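Local structure of protein arginine N-methyltransferase SFM1 (5C74) at residues F12-R25 with K44-R56. The protein uses S-adenosyl-L-methionine to monomethylate an arginine of ribosomal protein S3, as a methyltransferase of the SPOUT clan. Sequence-based numbering, arbitrary orientation.
With SO4 (sulfate ion), chain C.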
ATOM      1  N   PHE A  12      -3.040  -1.473   0.648  1.00 13.64           N
ATOM      2  CA  PHE A  12      -2.265  -2.381  -0.182  1.00 15.41           C
ATOM      3  C   PHE A  12      -1.530  -1.568  -1.226  1.00 15.30           C
ATOM      4  O   PHE A  12      -2.156  -1.028  -2.126  1.00 16.49           O
ATOM      5  CB  PHE A  12      -3.166  -3.401  -0.881  1.00 16.05           C
ATOM      6  CG  PHE A  12      -3.861  -4.352   0.056  1.00 16.35           C
ATOM      7  CD1 PHE A  12      -4.953  -3.933   0.808  1.00 21.65           C
ATOM      8  CD2 PHE A  12      -3.439  -5.670   0.158  1.00 16.72           C
ATOM      9  CE1 PHE A  12      -5.601  -4.804   1.666  1.00 23.07           C
ATOM     10  CE2 PHE A  12      -4.084  -6.556   1.019  1.00 21.05           C
ATOM     11  CZ  PHE A  12      -5.157  -6.122   1.774  1.00 23.75           C
ATOM     12  N   SER A  13      -0.215  -1.488  -1.105  1.00 12.54           N
ATOM     13  CA  SER A  13       0.576  -0.799  -2.119  1.00 18.13           C
ATOM     14  C   SER A  13       0.540  -1.576  -3.430  1.00 16.62           C
ATOM     15  O   SER A  13       0.261  -2.774  -3.443  1.00 15.02           O
ATOM     16  CB  SER A  13       2.003  -0.635  -1.649  1.00 21.06           C
ATOM     17  OG  SER A  13       2.628  -1.903  -1.621  1.00 20.14           O
ATOM     18  N   GLU A  14       0.823  -0.899  -4.536  1.00 16.76           N
ATOM     19  CA  GLU A  14       0.741  -1.554  -5.829  1.00 18.16           C
ATOM     20  C   GLU A  14       1.715  -2.729  -5.902  1.00 16.08           C
ATOM     21  O   GLU A  14       1.355  -3.794  -6.410  1.00 14.19           O
ATOM     22  CB  GLU A  14       1.001  -0.548  -6.957  1.00 21.73           C
ATOM     23  CG  GLU A  14       0.897  -1.130  -8.357  1.00 20.81           C
ATOM     24  CD  GLU A  14      -0.497  -1.653  -8.708  1.00 28.56           C
ATOM     25  OE1 GLU A  14      -1.489  -1.291  -8.026  1.00 22.61           O
ATOM     26  OE2 GLU A  14      -0.594  -2.431  -9.681  1.00 28.66           O
ATOM     27  N   TRP A  15       2.923  -2.570  -5.360  1.00 12.40           N
ATOM     28  CA  TRP A  15       3.885  -3.669  -5.449  1.00 11.81           C
ATOM     29  C   TRP A  15       3.428  -4.851  -4.594  1.00 17.30           C
ATOM     30  O   TRP A  15       3.617  -6.007  -4.995  1.00 13.70           O
ATOM     31  CB  TRP A  15       5.308  -3.226  -5.053  1.00 15.70           C
ATOM     32  CG  TRP A  15       5.525  -2.787  -3.623  1.00 13.35           C
ATOM     33  CD1 TRP A  15       5.493  -1.507  -3.137  1.00 19.96           C
ATOM     34  CD2 TRP A  15       5.855  -3.627  -2.511  1.00 16.09           C
ATOM     35  NE1 TRP A  15       5.774  -1.504  -1.788  1.00 16.74           N
ATOM     36  CE2 TRP A  15       6.006  -2.795  -1.382  1.00 16.97           C
ATOM     37  CE3 TRP A  15       6.031  -5.011  -2.359  1.00 17.69           C
ATOM     38  CZ2 TRP A  15       6.328  -3.294  -0.119  1.00 20.23           C
ATOM     39  CZ3 TRP A  15       6.359  -5.509  -1.099  1.00 19.50           C
ATOM     40  CH2 TRP A  15       6.496  -4.649   0.001  1.00 20.89           C
ATOM     41  N   VAL A  16       2.796  -4.574  -3.455  1.00 11.34           N
ATOM     42  CA  VAL A  16       2.236  -5.650  -2.620  1.00 13.01           C
ATOM     43  C   VAL A  16       1.101  -6.388  -3.342  1.00 13.14           C
ATOM     44  O   VAL A  16       0.986  -7.622  -3.284  1.00 14.37           O
ATOM     45  CB  VAL A  16       1.713  -5.100  -1.268  1.00 13.55           C
ATOM     46  CG1 VAL A  16       0.788  -6.087  -0.595  1.00 16.78           C
ATOM     47  CG2 VAL A  16       2.867  -4.748  -0.337  1.00 17.09           C
ATOM     48  N   ILE A  17       0.260  -5.641  -4.046  1.00 10.89           N
ATOM     49  CA  ILE A  17      -0.818  -6.273  -4.818  1.00 11.02           C
ATOM     50  C   ILE A  17      -0.237  -7.190  -5.893  1.00 16.44           C
ATOM     51  O   ILE A  17      -0.725  -8.303  -6.111  1.00 14.60           O
ATOM     52  CB  ILE A  17      -1.738  -5.219  -5.461  1.00 11.46           C
ATOM     53  CG1 ILE A  17      -2.507  -4.469  -4.358  1.00 11.42           C
ATOM     54  CG2 ILE A  17      -2.711  -5.882  -6.456  1.00 16.94           C
ATOM     55  CD1 ILE A  17      -3.276  -3.215  -4.870  1.00 12.40           C
ATOM     56  N   LEU A  18       0.822  -6.741  -6.553  1.00 14.28           N
ATOM     57  CA  LEU A  18       1.447  -7.585  -7.559  1.00 14.71           C
ATOM     58  C   LEU A  18       2.052  -8.833  -6.919  1.00 13.32           C
ATOM     59  O   LEU A  18       1.932  -9.932  -7.481  1.00 13.05           O
ATOM     60  CB  LEU A  18       2.517  -6.814  -8.338  1.00 15.99           C
ATOM     61  CG  LEU A  18       1.993  -5.613  -9.134  1.00 17.87           C
ATOM     62  CD1 LEU A  18       3.163  -4.956  -9.893  1.00 19.61           C
ATOM     63  CD2 LEU A  18       0.907  -6.061 -10.104  1.00 16.06           C
ATOM     64  N   GLU A  19       2.694  -8.672  -5.758  1.00 12.18           N
ATOM     65  CA  GLU A  19       3.286  -9.831  -5.074  1.00 12.00           C
ATOM     66  C   GLU A  19       2.234 -10.810  -4.593  1.00 14.50           C
ATOM     67  O   GLU A  19       2.369 -12.024  -4.807  1.00 13.47           O
ATOM     68  CB  GLU A  19       4.162  -9.388  -3.905  1.00 15.41           C
ATOM     69  CG  GLU A  19       5.417  -8.669  -4.405  1.00 20.10           C
ATOM     70  CD  GLU A  19       6.535  -8.566  -3.369  1.00 27.98           C
ATOM     71  OE1 GLU A  19       6.305  -8.870  -2.167  1.00 26.64           O
ATOM     72  OE2 GLU A  19       7.656  -8.189  -3.784  1.00 22.31           O
ATOM     73  N   TYR A  20       1.190 -10.305  -3.948  1.00 12.66           N
ATOM     74  CA  TYR A  20       0.103 -11.194  -3.508  1.00 13.97           C
ATOM     75  C   TYR A  20      -0.566 -11.901  -4.687  1.00 17.29           C
ATOM     76  O   TYR A  20      -0.925 -13.075  -4.582  1.00 12.86           O
ATOM     77  CB  TYR A  20      -0.953 -10.421  -2.709  1.00 10.21           C
ATOM     78  CG  TYR A  20      -0.506  -9.984  -1.329  1.00 14.50           C
ATOM     79  CD1 TYR A  20       0.720 -10.388  -0.790  1.00 17.53           C
ATOM     80  CD2 TYR A  20      -1.326  -9.179  -0.546  1.00 12.29           C
ATOM     81  CE1 TYR A  20       1.106  -9.973   0.478  1.00 23.83           C
ATOM     82  CE2 TYR A  20      -0.945  -8.766   0.705  1.00 11.77           C
ATOM     83  CZ  TYR A  20       0.254  -9.166   1.222  1.00 17.64           C
ATOM     84  OH  TYR A  20       0.583  -8.730   2.480  1.00 16.31           O
ATOM     85  N   SER A  21      -0.750 -11.185  -5.800  1.00 13.24           N
ATOM     86  CA  SER A  21      -1.355 -11.781  -6.983  1.00 15.25           C
ATOM     87  C   SER A  21      -0.504 -12.934  -7.483  1.00 13.25           C
ATOM     88  O   SER A  21      -1.035 -13.972  -7.871  1.00 14.42           O
ATOM     89  CB  SER A  21      -1.524 -10.754  -8.107  1.00 16.54           C
ATOM     90  OG  SER A  21      -2.406  -9.722  -7.705  1.00 16.54           O
ATOM     91  N   GLN A  22       0.816 -12.741  -7.493  1.00 12.53           N
ATOM     92  CA  GLN A  22       1.725 -13.784  -7.958  1.00 16.79           C
ATOM     93  C   GLN A  22       1.649 -15.000  -7.038  1.00 17.56           C
ATOM     94  O   GLN A  22       1.621 -16.150  -7.499  1.00 14.28           O
ATOM     95  CB  GLN A  22       3.162 -13.255  -8.032  1.00 16.94           C
ATOM     96  CG  GLN A  22       4.173 -14.274  -8.552  1.00 21.88           C
ATOM     97  CD  GLN A  22       4.267 -14.295 -10.055  1.00 28.41           C
ATOM     98  OE1 GLN A  22       3.368 -13.824 -10.766  1.00 27.59           O
ATOM     99  NE2 GLN A  22       5.379 -14.830 -10.561  1.00 35.97           N
ATOM    100  N   ILE A  23       1.596 -14.749  -5.735  1.00 16.51           N
ATOM    101  CA  ILE A  23       1.466 -15.849  -4.759  1.00 13.48           C
ATOM    102  C   ILE A  23       0.182 -16.655  -4.986  1.00 16.72           C
ATOM    103  O   ILE A  23       0.212 -17.893  -5.038  1.00 12.93           O
ATOM    104  CB  ILE A  23       1.517 -15.298  -3.312  1.00 14.74           C
ATOM    105  CG1 ILE A  23       2.935 -14.767  -3.029  1.00 13.90           C
ATOM    106  CG2 ILE A  23       1.113 -16.361  -2.296  1.00 14.83           C
ATOM    107  CD1 ILE A  23       3.052 -13.826  -1.808  1.00 11.97           C
ATOM    108  N   LEU A  24      -0.935 -15.954  -5.156  1.00 13.43           N
ATOM    109  CA  LEU A  24      -2.212 -16.610  -5.413  1.00 12.66           C
ATOM    110  C   LEU A  24      -2.181 -17.439  -6.690  1.00 14.44           C
ATOM    111  O   LEU A  24      -2.730 -18.537  -6.731  1.00 16.32           O
ATOM    112  CB  LEU A  24      -3.344 -15.572  -5.478  1.00 14.61           C
ATOM    113  CG  LEU A  24      -3.698 -14.918  -4.140  1.00 14.80           C
ATOM    114  CD1 LEU A  24      -4.476 -13.604  -4.345  1.00 16.42           C
ATOM    115  CD2 LEU A  24      -4.523 -15.886  -3.286  1.00 14.32           C
ATOM    116  N   ARG A  25      -1.540 -16.926  -7.735  1.00 12.91           N
ATOM    117  CA  ARG A  25      -1.467 -17.670  -8.984  1.00 16.33           C
ATOM    118  C   ARG A  25      -0.604 -18.915  -8.794  1.00 17.60           C
ATOM    119  O   ARG A  25      -0.864 -19.951  -9.408  1.00 18.77           O
ATOM    120  CB  ARG A  25      -0.912 -16.800 -10.124  1.00 14.61           C
ATOM    121  CG  ARG A  25      -1.965 -15.836 -10.709  1.00 22.71           C
ATOM    122  CD  ARG A  25      -1.452 -15.072 -11.924  1.00 27.21           C
ATOM    123  NE  ARG A  25      -0.301 -14.253 -11.581  1.00 34.14           N
ATOM    124  CZ  ARG A  25      -0.338 -12.937 -11.388  1.00 28.60           C
ATOM    125  NH1 ARG A  25      -1.468 -12.263 -11.531  1.00 29.45           N
ATOM    126  NH2 ARG A  25       0.773 -12.298 -11.064  1.00 29.45           N
ATOM    127  N   LYS A  44     -14.650  -3.843   1.101  1.00 19.08           N
ATOM    128  CA  LYS A  44     -14.435  -2.685   0.231  1.00 24.74           C
ATOM    129  C   LYS A  44     -12.978  -2.219   0.218  1.00 24.35           C
ATOM    130  O   LYS A  44     -12.540  -1.525  -0.706  1.00 22.87           O
ATOM    131  CB  LYS A  44     -15.343  -1.524   0.658  1.00 29.90           C
ATOM    132  CG  LYS A  44     -16.816  -1.848   0.577  1.00 40.67           C
ATOM    133  CD  LYS A  44     -17.662  -0.775   1.249  1.00 47.32           C
ATOM    134  CE  LYS A  44     -19.146  -1.064   1.076  1.00 49.49           C
ATOM    135  NZ  LYS A  44     -19.997  -0.062   1.780  1.00 52.94           N
ATOM    136  N   ASP A  45     -12.229  -2.594   1.245  1.00 17.55           N
ATOM    137  CA  ASP A  45     -10.827  -2.190   1.334  1.00 16.71           C
ATOM    138  C   ASP A  45      -9.874  -3.115   0.582  1.00 17.89           C
ATOM    139  O   ASP A  45      -8.684  -2.805   0.440  1.00 21.30           O
ATOM    140  CB  ASP A  45     -10.389  -2.116   2.794  1.00 19.87           C
ATOM    141  CG  ASP A  45     -11.117  -1.027   3.566  1.00 27.31           C
ATOM    142  OD1 ASP A  45     -10.967   0.150   3.193  1.00 29.62           O
ATOM    143  OD2 ASP A  45     -11.808  -1.341   4.560  1.00 21.16           O
ATOM    144  N   ILE A  46     -10.379  -4.252   0.124  1.00 18.22           N
ATOM    145  CA  ILE A  46      -9.522  -5.228  -0.551  1.00 17.78           C
ATOM    146  C   ILE A  46      -9.464  -4.935  -2.040  1.00 15.53           C
ATOM    147  O   ILE A  46     -10.505  -4.788  -2.682  1.00 16.46           O
ATOM    148  CB  ILE A  46     -10.024  -6.667  -0.329  1.00 17.84           C
ATOM    149  CG1 ILE A  46     -10.365  -6.885   1.150  1.00 18.55           C
ATOM    150  CG2 ILE A  46      -8.989  -7.687  -0.819  1.00 19.71           C
ATOM    151  CD1 ILE A  46      -9.152  -6.819   2.083  1.00 18.40           C
ATOM    152  N   PRO A  47      -8.243  -4.835  -2.602  1.00 16.83           N
ATOM    153  CA  PRO A  47      -8.115  -4.535  -4.033  1.00 19.49           C
ATOM    154  C   PRO A  47      -8.958  -5.486  -4.888  1.00 20.28           C
ATOM    155  O   PRO A  47      -9.002  -6.686  -4.611  1.00 15.84           O
ATOM    156  CB  PRO A  47      -6.613  -4.720  -4.298  1.00 21.00           C
ATOM    157  CG  PRO A  47      -5.968  -4.359  -2.973  1.00 18.54           C
ATOM    158  CD  PRO A  47      -6.936  -4.881  -1.921  1.00 17.24           C
ATOM    159  N   GLN A  48      -9.626  -4.950  -5.904  1.00 21.22           N
ATOM    160  CA  GLN A  48     -10.477  -5.766  -6.773  1.00 26.29           C
ATOM    161  C   GLN A  48      -9.725  -6.921  -7.429  1.00 22.24           C
ATOM    162  O   GLN A  48     -10.287  -8.003  -7.624  1.00 20.26           O
ATOM    163  CB  GLN A  48     -11.122  -4.902  -7.859  1.00 33.77           C
ATOM    164  CG  GLN A  48     -12.232  -3.994  -7.351  1.00 45.01           C
ATOM    165  CD  GLN A  48     -13.402  -4.773  -6.782  1.00 46.27           C
ATOM    166  OE1 GLN A  48     -13.785  -4.587  -5.628  1.00 52.36           O
ATOM    167  NE2 GLN A  48     -13.973  -5.654  -7.590  1.00 43.87           N
ATOM    168  N   ARG A  49      -8.464  -6.694  -7.778  1.00 16.57           N
ATOM    169  CA  ARG A  49      -7.669  -7.738  -8.405  1.00 17.29           C
ATOM    170  C   ARG A  49      -7.503  -8.925  -7.461  1.00 18.64           C
ATOM    171  O   ARG A  49      -7.536 -10.085  -7.893  1.00 16.98           O
ATOM    172  CB  ARG A  49      -6.309  -7.181  -8.844  1.00 17.50           C
ATOM    173  CG  ARG A  49      -6.376  -6.478 -10.200  1.00 22.56           C
ATOM    174  CD  ARG A  49      -5.113  -5.641 -10.462  1.00 21.63           C
ATOM    175  NE  ARG A  49      -4.962  -4.546  -9.499  1.00 17.57           N
ATOM    176  CZ  ARG A  49      -3.806  -3.929  -9.273  1.00 23.03           C
ATOM    177  NH1 ARG A  49      -2.718  -4.301  -9.949  1.00 18.94           N
ATOM    178  NH2 ARG A  49      -3.731  -2.949  -8.381  1.00 21.59           N
ATOM    179  N   LEU A  50      -7.362  -8.644  -6.170  1.00 15.23           N
ATOM    180  CA  LEU A  50      -7.141  -9.720  -5.209  1.00 14.42           C
ATOM    181  C   LEU A  50      -8.454 -10.442  -4.882  1.00 16.61           C
ATOM    182  O   LEU A  50      -8.485 -11.665  -4.714  1.00 16.87           O
ATOM    183  CB  LEU A  50      -6.489  -9.178  -3.939  1.00 14.75           C
ATOM    184  CG  LEU A  50      -5.092  -8.576  -4.179  1.00 15.64           C
ATOM    185  CD1 LEU A  50      -4.534  -7.977  -2.905  1.00 16.06           C
ATOM    186  CD2 LEU A  50      -4.121  -9.635  -4.729  1.00 14.90           C
ATOM    187  N   LEU A  51      -9.533  -9.682  -4.782  1.00 17.73           N
ATOM    188  CA  LEU A  51     -10.849 -10.295  -4.607  1.00 20.87           C
ATOM    189  C   LEU A  51     -11.159 -11.243  -5.767  1.00 25.61           C
ATOM    190  O   LEU A  51     -11.609 -12.368  -5.552  1.00 18.58           O
ATOM    191  CB  LEU A  51     -11.919  -9.219  -4.485  1.00 19.92           C
ATOM    192  CG  LEU A  51     -11.895  -8.442  -3.165  1.00 21.14           C
ATOM    193  CD1 LEU A  51     -12.962  -7.346  -3.166  1.00 29.03           C
ATOM    194  CD2 LEU A  51     -12.053  -9.361  -1.961  1.00 25.42           C
ATOM    195  N   LYS A  52     -10.886 -10.809  -6.996  1.00 22.70           N
ATOM    196  CA  LYS A  52     -11.177 -11.652  -8.152  1.00 21.66           C
ATOM    197  C   LYS A  52     -10.325 -12.911  -8.148  1.00 23.08           C
ATOM    198  O   LYS A  52     -10.737 -13.947  -8.672  1.00 22.37           O
ATOM    199  CB  LYS A  52     -10.980 -10.879  -9.459  1.00 20.29           C
ATOM    200  CG  LYS A  52     -11.997  -9.756  -9.628  1.00 35.68           C
ATOM    201  CD  LYS A  52     -12.071  -9.257 -11.059  1.00 46.11           C
ATOM    202  CE  LYS A  52     -13.052  -8.097 -11.174  1.00 49.45           C
ATOM    203  NZ  LYS A  52     -12.600  -6.927 -10.369  1.00 52.80           N
ATOM    204  N   LEU A  53      -9.149 -12.837  -7.539  1.00 16.98           N
ATOM    205  CA  LEU A  53      -8.288 -14.013  -7.442  1.00 18.09           C
ATOM    206  C   LEU A  53      -8.655 -14.908  -6.245  1.00 23.84           C
ATOM    207  O   LEU A  53      -8.062 -15.966  -6.043  1.00 24.38           O
ATOM    208  CB  LEU A  53      -6.816 -13.589  -7.355  1.00 15.75           C
ATOM    209  CG  LEU A  53      -6.191 -13.156  -8.689  1.00 20.08           C
ATOM    210  CD1 LEU A  53      -4.770 -12.588  -8.497  1.00 20.16           C
ATOM    211  CD2 LEU A  53      -6.158 -14.330  -9.656  1.00 24.03           C
ATOM    212  N   GLY A  54      -9.627 -14.482  -5.454  1.00 19.99           N
ATOM    213  CA  GLY A  54     -10.118 -15.309  -4.362  1.00 21.42           C
ATOM    214  C   GLY A  54      -9.414 -15.140  -3.027  1.00 20.83           C
ATOM    215  O   GLY A  54      -9.447 -16.041  -2.183  1.00 19.64           O
ATOM    216  N   LEU A  55      -8.795 -13.981  -2.817  1.00 18.69           N
ATOM    217  CA  LEU A  55      -7.999 -13.741  -1.613  1.00 15.35           C
ATOM    218  C   LEU A  55      -8.785 -13.969  -0.322  1.00 16.77           C
ATOM    219  O   LEU A  55      -9.838 -13.374  -0.119  1.00 18.82           O
ATOM    220  CB  LEU A  55      -7.454 -12.308  -1.613  1.00 16.42           C
ATOM    221  CG  LEU A  55      -6.617 -11.980  -0.372  1.00 20.14           C
ATOM    222  CD1 LEU A  55      -5.271 -12.717  -0.414  1.00 18.36           C
ATOM    223  CD2 LEU A  55      -6.431 -10.476  -0.229  1.00 21.34           C
ATOM    224  N   ARG A  56      -8.257 -14.818   0.549  1.00 13.18           N
ATOM    225  CA  ARG A  56      -8.796 -14.983   1.902  1.00 14.45           C
ATOM    226  C   ARG A  56      -8.079 -14.097   2.902  1.00 13.94           C
ATOM    227  O   ARG A  56      -6.848 -14.104   2.981  1.00 15.85           O
ATOM    228  CB  ARG A  56      -8.666 -16.442   2.353  1.00 20.51           C
ATOM    229  CG  ARG A  56      -9.417 -17.402   1.477  1.00 27.54           C
ATOM    230  CD  ARG A  56      -9.133 -18.843   1.869  1.00 29.00           C
ATOM    231  NE  ARG A  56     -10.112 -19.731   1.254  1.00 28.72           N
ATOM    232  CZ  ARG A  56     -10.324 -20.992   1.622  1.00 36.18           C
ATOM    233  NH1 ARG A  56      -9.617 -21.527   2.604  1.00 30.10           N
ATOM    234  NH2 ARG A  56     -11.246 -21.719   1.003  1.00 32.88           N
TER
HETATM  235  S   SO4 C 301      -7.454  -2.713  -7.657  1.00 22.70           S
HETATM  236  O1  SO4 C 301      -6.240  -2.090  -7.126  1.00 20.35           O
HETATM  237  O2  SO4 C 301      -8.531  -2.420  -6.728  1.00 20.75           O
HETATM  238  O3  SO4 C 301      -7.255  -4.153  -7.776  1.00 26.28           O
HETATM  239  O4  SO4 C 301      -7.784  -2.166  -8.966  1.00 24.23           O
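Glu14 and Arg49 form an end-on, two-pronged salt bridge between the start of helix 14-27 and helix 48-52, nearly parallel helices whose axes, over residues 14-25 and 48-52, approach to 10.0 Å. Arg49 NH2 donates to Glu14 OE1 at 2.8 Å and NH1 to OE2 at 2.8 Å, both on the syn side; the carboxylate and guanidinium planes are 10° apart. Glu14 starts off away from its partner, and the bend at chi2 (63°) turns the carboxylate back to it. Ile17 CG2 sits over the centre of one guanidinium face, 3.6 Å from Arg49 CZ. With an alanine here instead of Glu14, Arg49 NH1 would probably lose its carboxylate mate and NH2 one of its two acceptors, so that without the sulfate the guanidinium would be freer to swing away from Ile17.

That sulfate, probably from the crystallisation liquor, takes the adjoining edge: Arg49 NE bonds its O3 at 2.9 Å and NH2 its O1. Backbone N of Arg49 also reaches O3, and Gln48 N reaches O2.

Apolar packing fills the rest. Pro47 CD lies over one face of the Phe12 ring in a CH-pi contact, 3.7 Å from the centroid, while Pro47 CG presses tightly on Ile17 CD1 at 3.5 Å. Leu50 is a knob among Ile17, Tyr20, Ser21 and Leu24; its CD2 comes 3.4 Å from Ser21 OG, which donates to Ile17 O. Leu24 CD1 meets Leu53 CB and Leu55 CD1.

The helices belong to successive beta-alpha-beta crossovers (strands 2-6, 32-35 and 56-57), and Leu34 of the shared strand touches Phe12, Tyr20 and Leu55. A polar edge thus flanks an apolar seam; in this crystal carboxylate, sulfate and Ile17 CG2 are likely to restrict guanidinium rotation, and the helix N-terminus with Arg49 probably favours an anion here.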